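Local coordinates for protein arsenite methyltransferase (Chlamydomonas reinhardtii, PDB 5EVJ) that probably transfers methyl groups from S-adenosylmethionine to trivalent arsenic, giving mono-, di- and trimethylated arsenic species, at residues P64-K70 with V123-H127; Y201-L206 with E263-Y267. The protein carries 15 engineered substitutions. All coordinates share one frame. Numbering follows the deposited sequence.

Contact 1 of 2, residues P64-K70 with V123-H127; sequences PTEVKEK and VAISH
Pro64-Lys70 carries the short helix 65-69, and Val123-Ser126 lies in the last part of helix 118-126. The two backbones run in opposite senses, with CA atoms of Val67 and Ala124 6.6 Å apart and those of Pro64 and His127 7.2 Å apart. This is a surface helix-helix contact of a Rossmann-like methyltransferase domain: helix 118-126 follows strand 110-115, while helix 65-69 precedes the first strand of the central sheet. Pro64 has phi/psi -53/122, and its O accepts Lys68 N at 3.2 Å and, weakly, Val67 N at 2.6 Å; Lys70 leaves helical geometry.

Val67 and Val123, both t, meet through Val67 CG2 and Val123 CG1 at 4.1 Å, and Val67 CG2 also lies 4.0 Å from His127 CB. Pro64 CB approaches His127 CD2 at 3.8 Å. In all, 283 Å² is buried between the segments, and no hydrogen bond crosses it. Two side-chain bonds instead stay within single segments, one from Lys70 to Glu66 and one from His127 to Val123 O. Glu66 (chi1 t) and Lys70 (chi1 m, then extended) make an i to i+4 salt bridge, Lys70 NZ to Glu66 OE2 2.9 Å; Glu66 OE1 lies 3.6 Å from Val123 CG1, and Lys70 NZ 4.2 Å from Val123 CG2.

Beneath, Val67 touches Tyr99 and a glycine-rich GxGxxA pattern (Gly93, Gly95, Ala98), consistent with the cofactor-binding loop of this fold. Ser94 OG bonds Val67 O, and Gln120 NE2 bonds Lys70 O. With chi1 m, the His127 ring folds back toward Val123, and ND1 donates to Val123 O at 3.2 Å and 157°.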
ATOM      1  N   PRO A  64     -13.959 -15.217   8.471  1.00 47.26           N
ATOM      2  CA  PRO A  64     -15.210 -15.241   9.235  1.00 43.08           C
ATOM      3  C   PRO A  64     -16.096 -14.084   8.846  1.00 47.05           C
ATOM      4  O   PRO A  64     -15.694 -12.918   8.976  1.00 50.39           O
ATOM      5  CB  PRO A  64     -14.756 -15.015  10.686  1.00 38.53           C
ATOM      6  CG  PRO A  64     -13.321 -15.399  10.711  1.00 40.26           C
ATOM      7  CD  PRO A  64     -12.768 -15.164   9.343  1.00 43.60           C
ATOM      8  N   THR A  65     -17.299 -14.410   8.389  1.00 45.27           N
ATOM      9  CA  THR A  65     -18.332 -13.434   8.063  1.00 48.32           C
ATOM     10  C   THR A  65     -18.309 -12.168   8.951  1.00 49.91           C
ATOM     11  O   THR A  65     -18.405 -11.025   8.457  1.00 52.80           O
ATOM     12  CB  THR A  65     -19.725 -14.107   8.165  1.00 51.24           C
ATOM     13  OG1 THR A  65     -19.834 -15.129   7.161  1.00 56.29           O
ATOM     14  CG2 THR A  65     -20.809 -13.089   7.910  1.00 51.66           C
ATOM     15  N   GLU A  66     -18.188 -12.374  10.259  1.00 44.84           N
ATOM     16  CA  GLU A  66     -18.275 -11.268  11.197  1.00 43.39           C
ATOM     17  C   GLU A  66     -17.034 -10.390  11.056  1.00 46.64           C
ATOM     18  O   GLU A  66     -17.080  -9.185  11.295  1.00 41.50           O
ATOM     19  CB  GLU A  66     -18.360 -11.790  12.634  1.00 44.12           C
ATOM     20  CG  GLU A  66     -18.743 -10.684  13.607  1.00 57.24           C
ATOM     21  CD  GLU A  66     -18.252 -10.904  15.031  1.00 64.29           C
ATOM     22  OE1 GLU A  66     -17.304 -11.699  15.244  1.00 76.57           O
ATOM     23  OE2 GLU A  66     -18.813 -10.264  15.945  1.00 63.49           O
ATOM     24  N   VAL A  67     -15.903 -11.011  10.732  1.00 41.61           N
ATOM     25  CA  VAL A  67     -14.682 -10.258  10.570  1.00 42.37           C
ATOM     26  C   VAL A  67     -14.797  -9.289   9.370  1.00 43.90           C
ATOM     27  O   VAL A  67     -14.343  -8.111   9.467  1.00 40.72           O
ATOM     28  CB  VAL A  67     -13.455 -11.187  10.482  1.00 40.72           C
ATOM     29  CG1 VAL A  67     -12.285 -10.417   9.923  1.00 39.26           C
ATOM     30  CG2 VAL A  67     -13.105 -11.713  11.874  1.00 41.69           C
ATOM     31  N   LYS A  68     -15.420  -9.784   8.286  1.00 38.26           N
ATOM     32  CA  LYS A  68     -15.780  -8.992   7.081  1.00 48.50           C
ATOM     33  C   LYS A  68     -16.933  -7.991   7.279  1.00 56.34           C
ATOM     34  O   LYS A  68     -16.773  -6.782   7.031  1.00 56.13           O
ATOM     35  CB  LYS A  68     -16.217  -9.887   5.930  1.00 40.11           C
ATOM     36  CG  LYS A  68     -15.107 -10.602   5.189  1.00 40.83           C
ATOM     37  CD  LYS A  68     -15.671 -11.476   4.045  1.00 39.38           C
ATOM     38  CE  LYS A  68     -16.312 -12.774   4.553  1.00 38.83           C
ATOM     39  NZ  LYS A  68     -16.719 -13.574   3.374  1.00 42.71           N
ATOM     40  N   GLU A  69     -18.106  -8.482   7.675  1.00 59.19           N
ATOM     41  CA  GLU A  69     -19.247  -7.575   7.842  1.00 66.64           C
ATOM     42  C   GLU A  69     -18.914  -6.311   8.638  1.00 64.07           C
ATOM     43  O   GLU A  69     -19.519  -5.264   8.424  1.00 59.19           O
ATOM     44  CB  GLU A  69     -20.405  -8.280   8.509  1.00 75.59           C
ATOM     45  CG  GLU A  69     -21.307  -9.014   7.536  1.00 85.70           C
ATOM     46  CD  GLU A  69     -22.367  -9.818   8.265  1.00 83.51           C
ATOM     47  OE1 GLU A  69     -22.154 -10.179   9.452  1.00 71.71           O
ATOM     48  OE2 GLU A  69     -23.412 -10.086   7.645  1.00 88.25           O
ATOM     49  N   LYS A  70     -17.942  -6.406   9.541  1.00 59.76           N
ATOM     50  CA  LYS A  70     -17.591  -5.270  10.403  1.00 62.25           C
ATOM     51  C   LYS A  70     -16.400  -4.432   9.898  1.00 58.50           C
ATOM     52  O   LYS A  70     -15.741  -3.770  10.675  1.00 57.43           O
ATOM     53  CB  LYS A  70     -17.369  -5.734  11.868  1.00 60.76           C
ATOM     54  CG  LYS A  70     -18.592  -6.392  12.511  1.00 56.71           C
ATOM     55  CD  LYS A  70     -18.532  -6.439  14.026  1.00 59.82           C
ATOM     56  CE  LYS A  70     -19.773  -7.131  14.596  1.00 60.11           C
ATOM     57  NZ  LYS A  70     -19.622  -7.445  16.042  1.00 63.66           N
ATOM     58  N   VAL A 123     -12.858  -8.337  18.086  1.00 41.66           N
ATOM     59  CA  VAL A 123     -13.336  -9.160  16.960  1.00 44.02           C
ATOM     60  C   VAL A 123     -12.175  -9.829  16.174  1.00 47.37           C
ATOM     61  O   VAL A 123     -12.228 -11.024  15.842  1.00 45.03           O
ATOM     62  CB  VAL A 123     -14.267  -8.403  15.987  1.00 45.74           C
ATOM     63  CG1 VAL A 123     -14.645  -9.317  14.800  1.00 37.08           C
ATOM     64  CG2 VAL A 123     -15.525  -7.889  16.723  1.00 40.45           C
ATOM     65  N   ALA A 124     -11.127  -9.059  15.878  1.00 47.31           N
ATOM     66  CA  ALA A 124      -9.996  -9.596  15.125  1.00 46.07           C
ATOM     67  C   ALA A 124      -9.332 -10.713  15.918  1.00 39.40           C
ATOM     68  O   ALA A 124      -9.039 -11.762  15.336  1.00 35.09           O
ATOM     69  CB  ALA A 124      -8.985  -8.509  14.789  1.00 46.43           C
ATOM     70  N   ILE A 125      -9.143 -10.484  17.228  1.00 40.06           N
ATOM     71  CA  ILE A 125      -8.522 -11.462  18.137  1.00 38.71           C
ATOM     72  C   ILE A 125      -9.336 -12.738  18.385  1.00 41.02           C
ATOM     73  O   ILE A 125      -8.749 -13.819  18.440  1.00 43.31           O
ATOM     74  CB  ILE A 125      -8.165 -10.842  19.493  1.00 41.38           C
ATOM     75  CG1 ILE A 125      -7.096  -9.743  19.318  1.00 37.97           C
ATOM     76  CG2 ILE A 125      -7.657 -11.926  20.459  1.00 35.52           C
ATOM     77  CD1 ILE A 125      -7.118  -8.681  20.400  1.00 38.29           C
ATOM     78  N   SER A 126     -10.663 -12.629  18.542  1.00 39.17           N
ATOM     79  CA  SER A 126     -11.468 -13.805  18.933  1.00 44.42           C
ATOM     80  C   SER A 126     -11.577 -14.803  17.806  1.00 46.54           C
ATOM     81  O   SER A 126     -11.758 -15.988  18.042  1.00 45.83           O
ATOM     82  CB  SER A 126     -12.876 -13.456  19.442  1.00 41.01           C
ATOM     83  OG  SER A 126     -13.635 -12.845  18.431  1.00 50.63           O
ATOM     84  N   HIS A 127     -11.431 -14.347  16.579  1.00 42.91           N
ATOM     85  CA  HIS A 127     -11.565 -15.300  15.493  1.00 43.68           C
ATOM     86  C   HIS A 127     -10.254 -15.844  15.006  1.00 40.62           C
ATOM     87  O   HIS A 127     -10.235 -16.759  14.180  1.00 44.39           O
ATOM     88  CB  HIS A 127     -12.402 -14.714  14.359  1.00 48.19           C
ATOM     89  CG  HIS A 127     -13.834 -14.524  14.732  1.00 57.10           C
ATOM     90  ND1 HIS A 127     -14.259 -13.463  15.505  1.00 54.61           N
ATOM     91  CD2 HIS A 127     -14.934 -15.279  14.475  1.00 52.60           C
ATOM     92  CE1 HIS A 127     -15.568 -13.555  15.677  1.00 58.52           C
ATOM     93  NE2 HIS A 127     -16.001 -14.638  15.052  1.00 59.33           N
TER

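Contact 2 of 2, residues Y201-L206 with E263-Y267; sequences YVDRRL and EARFY
Strand 193-202 ends at Val202 just where strand 266-274 begins, and the two run antiparallel. Tyr201 and Tyr267 form a hydrogen-bonded pair (CA-CA 5.1 Å) in which Tyr201 N donates to Tyr267 O and Tyr267 N to Tyr201 O, each at 2.7 Å. Val202 and Phe266 are the adjoining non-hydrogen-bonded pair (CA-CA 4.5 Å); Val202 CA lies 3.3 Å from Arg265 O and Phe266 CA 3.3 Å from Tyr201 O in CA-H...O contacts. The backbone polar groups of Val202 and Phe266 turn outward, bonding Leu225 and Asn227 and Ile250 respectively.

Beyond the strands, Asp203 N donates to Arg265 O at 2.8 Å, and in return Arg265 N donates to the Asp203 carboxylate, OD1, at 3.0 Å, in place of a backbone carbonyl. These strands are the adjacent fifth and seventh of the 3-2-1-4-5-7-6 methyltransferase sheet, with the seventh antiparallel to its neighbours. Asp203 (chi1 p) also binds Arg204 (chi1 p) bidentately, Arg204 NE to Asp203 OD1 at 2.9 Å and Arg204 NH1 to Asp203 OD2 at 3.0 Å. The guanidinium has Ala264 CA over one face; Arg204 NH2 donates to water 1 at 2.8 Å, which accepts a weak bond from Glu263 N at 3.5 Å. Arg265 NH2 makes a salt bridge to Glu249 OE1. On the Val202-Phe266 face, Leu206 CD1 lies 4.0 Å from both Ala264 CB and Phe266 CZ, and Val202 CG2 3.7 Å from Phe266 CE2.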
ATOM      1  N   TYR A 201      -8.431  10.213  -2.656  1.00 31.24           N
ATOM      2  CA  TYR A 201      -7.776  11.507  -2.982  1.00 31.44           C
ATOM      3  C   TYR A 201      -8.676  12.351  -3.871  1.00 30.65           C
ATOM      4  O   TYR A 201      -9.682  11.828  -4.435  1.00 31.22           O
ATOM      5  CB  TYR A 201      -6.431  11.241  -3.709  1.00 27.34           C
ATOM      6  CG  TYR A 201      -5.520  10.419  -2.830  1.00 27.29           C
ATOM      7  CD1 TYR A 201      -5.581   9.015  -2.859  1.00 26.10           C
ATOM      8  CD2 TYR A 201      -4.639  11.025  -1.914  1.00 26.39           C
ATOM      9  CE1 TYR A 201      -4.807   8.245  -2.006  1.00 22.31           C
ATOM     10  CE2 TYR A 201      -3.857  10.240  -1.038  1.00 24.80           C
ATOM     11  CZ  TYR A 201      -3.970   8.848  -1.118  1.00 24.61           C
ATOM     12  OH  TYR A 201      -3.198   8.041  -0.334  1.00 26.29           O
ATOM     13  N   VAL A 202      -8.261  13.613  -4.083  1.00 28.54           N
ATOM     14  CA  VAL A 202      -8.945  14.538  -4.995  1.00 28.34           C
ATOM     15  C   VAL A 202      -8.028  15.047  -6.114  1.00 29.30           C
ATOM     16  O   VAL A 202      -6.810  15.088  -5.945  1.00 31.22           O
ATOM     17  CB  VAL A 202      -9.453  15.769  -4.219  1.00 32.90           C
ATOM     18  CG1 VAL A 202     -10.524  16.553  -5.019  1.00 32.82           C
ATOM     19  CG2 VAL A 202      -9.982  15.335  -2.867  1.00 30.53           C
ATOM     20  N   ASP A 203      -8.609  15.482  -7.237  1.00 25.51           N
ATOM     21  CA  ASP A 203      -7.800  15.977  -8.314  1.00 24.70           C
ATOM     22  C   ASP A 203      -7.455  17.448  -8.098  1.00 23.97           C
ATOM     23  O   ASP A 203      -6.691  17.990  -8.859  1.00 23.95           O
ATOM     24  CB  ASP A 203      -8.447  15.757  -9.686  1.00 25.16           C
ATOM     25  CG  ASP A 203      -9.644  16.716  -9.928  1.00 25.80           C
ATOM     26  OD1 ASP A 203     -10.247  17.231  -8.971  1.00 25.49           O
ATOM     27  OD2 ASP A 203      -9.992  16.950 -11.085  1.00 28.85           O
ATOM     28  N   ARG A 204      -7.964  18.060  -7.040  1.00 24.13           N
ATOM     29  CA  ARG A 204      -7.657  19.458  -6.701  1.00 25.02           C
ATOM     30  C   ARG A 204      -7.818  19.673  -5.193  1.00 25.00           C
ATOM     31  O   ARG A 204      -8.412  18.844  -4.526  1.00 29.89           O
ATOM     32  CB  ARG A 204      -8.670  20.371  -7.460  1.00 24.00           C
ATOM     33  CG  ARG A 204     -10.106  20.278  -6.956  1.00 21.29           C
ATOM     34  CD  ARG A 204     -11.047  20.841  -7.997  1.00 24.91           C
ATOM     35  NE  ARG A 204     -11.031  19.997  -9.219  1.00 25.94           N
ATOM     36  CZ  ARG A 204     -11.556  20.364 -10.394  1.00 34.26           C
ATOM     37  NH1 ARG A 204     -11.464  19.518 -11.432  1.00 25.47           N
ATOM     38  NH2 ARG A 204     -12.184  21.578 -10.537  1.00 31.45           N
ATOM     39  N   ARG A 205      -7.329  20.768  -4.658  1.00 26.59           N
ATOM     40  CA  ARG A 205      -7.519  21.104  -3.225  1.00 32.78           C
ATOM     41  C   ARG A 205      -8.949  21.467  -2.889  1.00 34.95           C
ATOM     42  O   ARG A 205      -9.542  22.307  -3.537  1.00 39.66           O
ATOM     43  CB  ARG A 205      -6.628  22.287  -2.795  1.00 27.15           C
ATOM     44  CG  ARG A 205      -5.157  21.925  -2.808  1.00 23.07           C
ATOM     45  CD  ARG A 205      -4.238  23.127  -2.587  1.00 22.64           C
ATOM     46  NE  ARG A 205      -2.837  22.760  -2.888  1.00 24.18           N
ATOM     47  CZ  ARG A 205      -2.011  23.404  -3.715  1.00 24.06           C
ATOM     48  NH1 ARG A 205      -2.333  24.589  -4.296  1.00 23.09           N
ATOM     49  NH2 ARG A 205      -0.834  22.889  -3.923  1.00 21.84           N
ATOM     50  N   LEU A 206      -9.508  20.855  -1.864  1.00 40.67           N
ATOM     51  CA  LEU A 206     -10.845  21.240  -1.449  1.00 43.46           C
ATOM     52  C   LEU A 206     -10.809  22.618  -0.818  1.00 46.59           C
ATOM     53  O   LEU A 206      -9.867  22.923  -0.081  1.00 52.33           O
ATOM     54  CB  LEU A 206     -11.385  20.263  -0.429  1.00 43.55           C
ATOM     55  CG  LEU A 206     -12.123  18.987  -0.839  1.00 51.67           C
ATOM     56  CD1 LEU A 206     -12.564  18.959  -2.298  1.00 46.26           C
ATOM     57  CD2 LEU A 206     -11.316  17.738  -0.487  1.00 48.67           C
ATOM     58  N   GLU A 263     -16.179  21.487  -9.138  1.00 29.36           N
ATOM     59  CA  GLU A 263     -15.953  20.399 -10.066  1.00 28.59           C
ATOM     60  C   GLU A 263     -14.882  19.386  -9.505  1.00 29.92           C
ATOM     61  O   GLU A 263     -14.236  18.676 -10.267  1.00 27.77           O
ATOM     62  CB  GLU A 263     -15.596  20.973 -11.442  1.00 26.36           C
ATOM     63  CG  GLU A 263     -16.763  21.720 -12.137  1.00 29.90           C
ATOM     64  CD  GLU A 263     -17.265  22.947 -11.326  1.00 29.21           C
ATOM     65  OE1 GLU A 263     -16.471  23.909 -11.111  1.00 26.10           O
ATOM     66  OE2 GLU A 263     -18.445  22.956 -10.890  1.00 27.96           O
ATOM     67  N   ALA A 264     -14.692  19.341  -8.191  1.00 29.09           N
ATOM     68  CA  ALA A 264     -13.717  18.374  -7.614  1.00 33.97           C
ATOM     69  C   ALA A 264     -14.029  16.932  -8.013  1.00 32.51           C
ATOM     70  O   ALA A 264     -15.157  16.503  -7.935  1.00 35.41           O
ATOM     71  CB  ALA A 264     -13.619  18.497  -6.108  1.00 28.68           C
ATOM     72  N   ARG A 265     -13.009  16.220  -8.459  1.00 31.41           N
ATOM     73  CA  ARG A 265     -13.112  14.816  -8.763  1.00 31.82           C
ATOM     74  C   ARG A 265     -12.326  13.991  -7.739  1.00 32.07           C
ATOM     75  O   ARG A 265     -11.149  14.282  -7.444  1.00 29.72           O
ATOM     76  CB  ARG A 265     -12.642  14.531 -10.211  1.00 33.49           C
ATOM     77  CG  ARG A 265     -13.501  15.265 -11.249  1.00 31.29           C
ATOM     78  CD  ARG A 265     -12.823  15.285 -12.595  1.00 34.46           C
ATOM     79  NE  ARG A 265     -13.229  14.102 -13.276  1.00 42.12           N
ATOM     80  CZ  ARG A 265     -12.688  13.564 -14.377  1.00 45.97           C
ATOM     81  NH1 ARG A 265     -11.696  14.130 -15.026  1.00 45.18           N
ATOM     82  NH2 ARG A 265     -13.188  12.416 -14.836  1.00 45.00           N
ATOM     83  N   PHE A 266     -12.997  12.957  -7.217  1.00 31.81           N
ATOM     84  CA  PHE A 266     -12.468  12.090  -6.183  1.00 31.24           C
ATOM     85  C   PHE A 266     -12.070  10.726  -6.726  1.00 32.82           C
ATOM     86  O   PHE A 266     -12.753  10.161  -7.584  1.00 31.95           O
ATOM     87  CB  PHE A 266     -13.459  11.911  -5.056  1.00 29.69           C
ATOM     88  CG  PHE A 266     -13.835  13.185  -4.381  1.00 30.74           C
ATOM     89  CD1 PHE A 266     -14.798  14.042  -4.945  1.00 30.58           C
ATOM     90  CD2 PHE A 266     -13.266  13.537  -3.171  1.00 31.15           C
ATOM     91  CE1 PHE A 266     -15.153  15.235  -4.307  1.00 30.04           C
ATOM     92  CE2 PHE A 266     -13.610  14.744  -2.527  1.00 32.39           C
ATOM     93  CZ  PHE A 266     -14.552  15.582  -3.097  1.00 31.65           C
ATOM     94  N   TYR A 267     -10.955  10.219  -6.189  1.00 29.60           N
ATOM     95  CA  TYR A 267     -10.398   8.912  -6.534  1.00 32.68           C
ATOM     96  C   TYR A 267     -10.069   8.030  -5.322  1.00 30.10           C
ATOM     97  O   TYR A 267      -9.695   8.486  -4.222  1.00 27.61           O
ATOM     98  CB  TYR A 267      -9.124   9.064  -7.394  1.00 30.51           C
ATOM     99  CG  TYR A 267      -9.434   9.906  -8.594  1.00 32.88           C
ATOM    100  CD1 TYR A 267      -9.605  11.279  -8.466  1.00 35.10           C
ATOM    101  CD2 TYR A 267      -9.663   9.321  -9.822  1.00 35.86           C
ATOM    102  CE1 TYR A 267      -9.942  12.060  -9.543  1.00 41.28           C
ATOM    103  CE2 TYR A 267      -9.956  10.076 -10.923  1.00 38.02           C
ATOM    104  CZ  TYR A 267     -10.103  11.447 -10.774  1.00 43.70           C
ATOM    105  OH  TYR A 267     -10.457  12.216 -11.851  1.00 46.80           O
TER
HETATM  106  O   HOH W   1     -13.370  23.539  -8.863  1.00 29.20           O

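In the fold
Contacts 1 and 2 share no helix or strand and do not touch: their centres are 33 Å apart and their nearest atoms about 20 Å. Contact 1 lies at the surface, where a helix preceding the first strand of the sheet meets the helix that follows strand 110-115. Contact 2 belongs to the sheet itself, at one end of two neighbouring strands, and is partly buried. Their chemistry follows from this. No hydrogen bond crosses between the segments of contact 1, which meet through side chains, whereas contact 2 is joined mainly by backbone hydrogen bonds, supplemented by a carboxylate and an apolar cluster. Each nonetheless has a salt bridge inside a single segment.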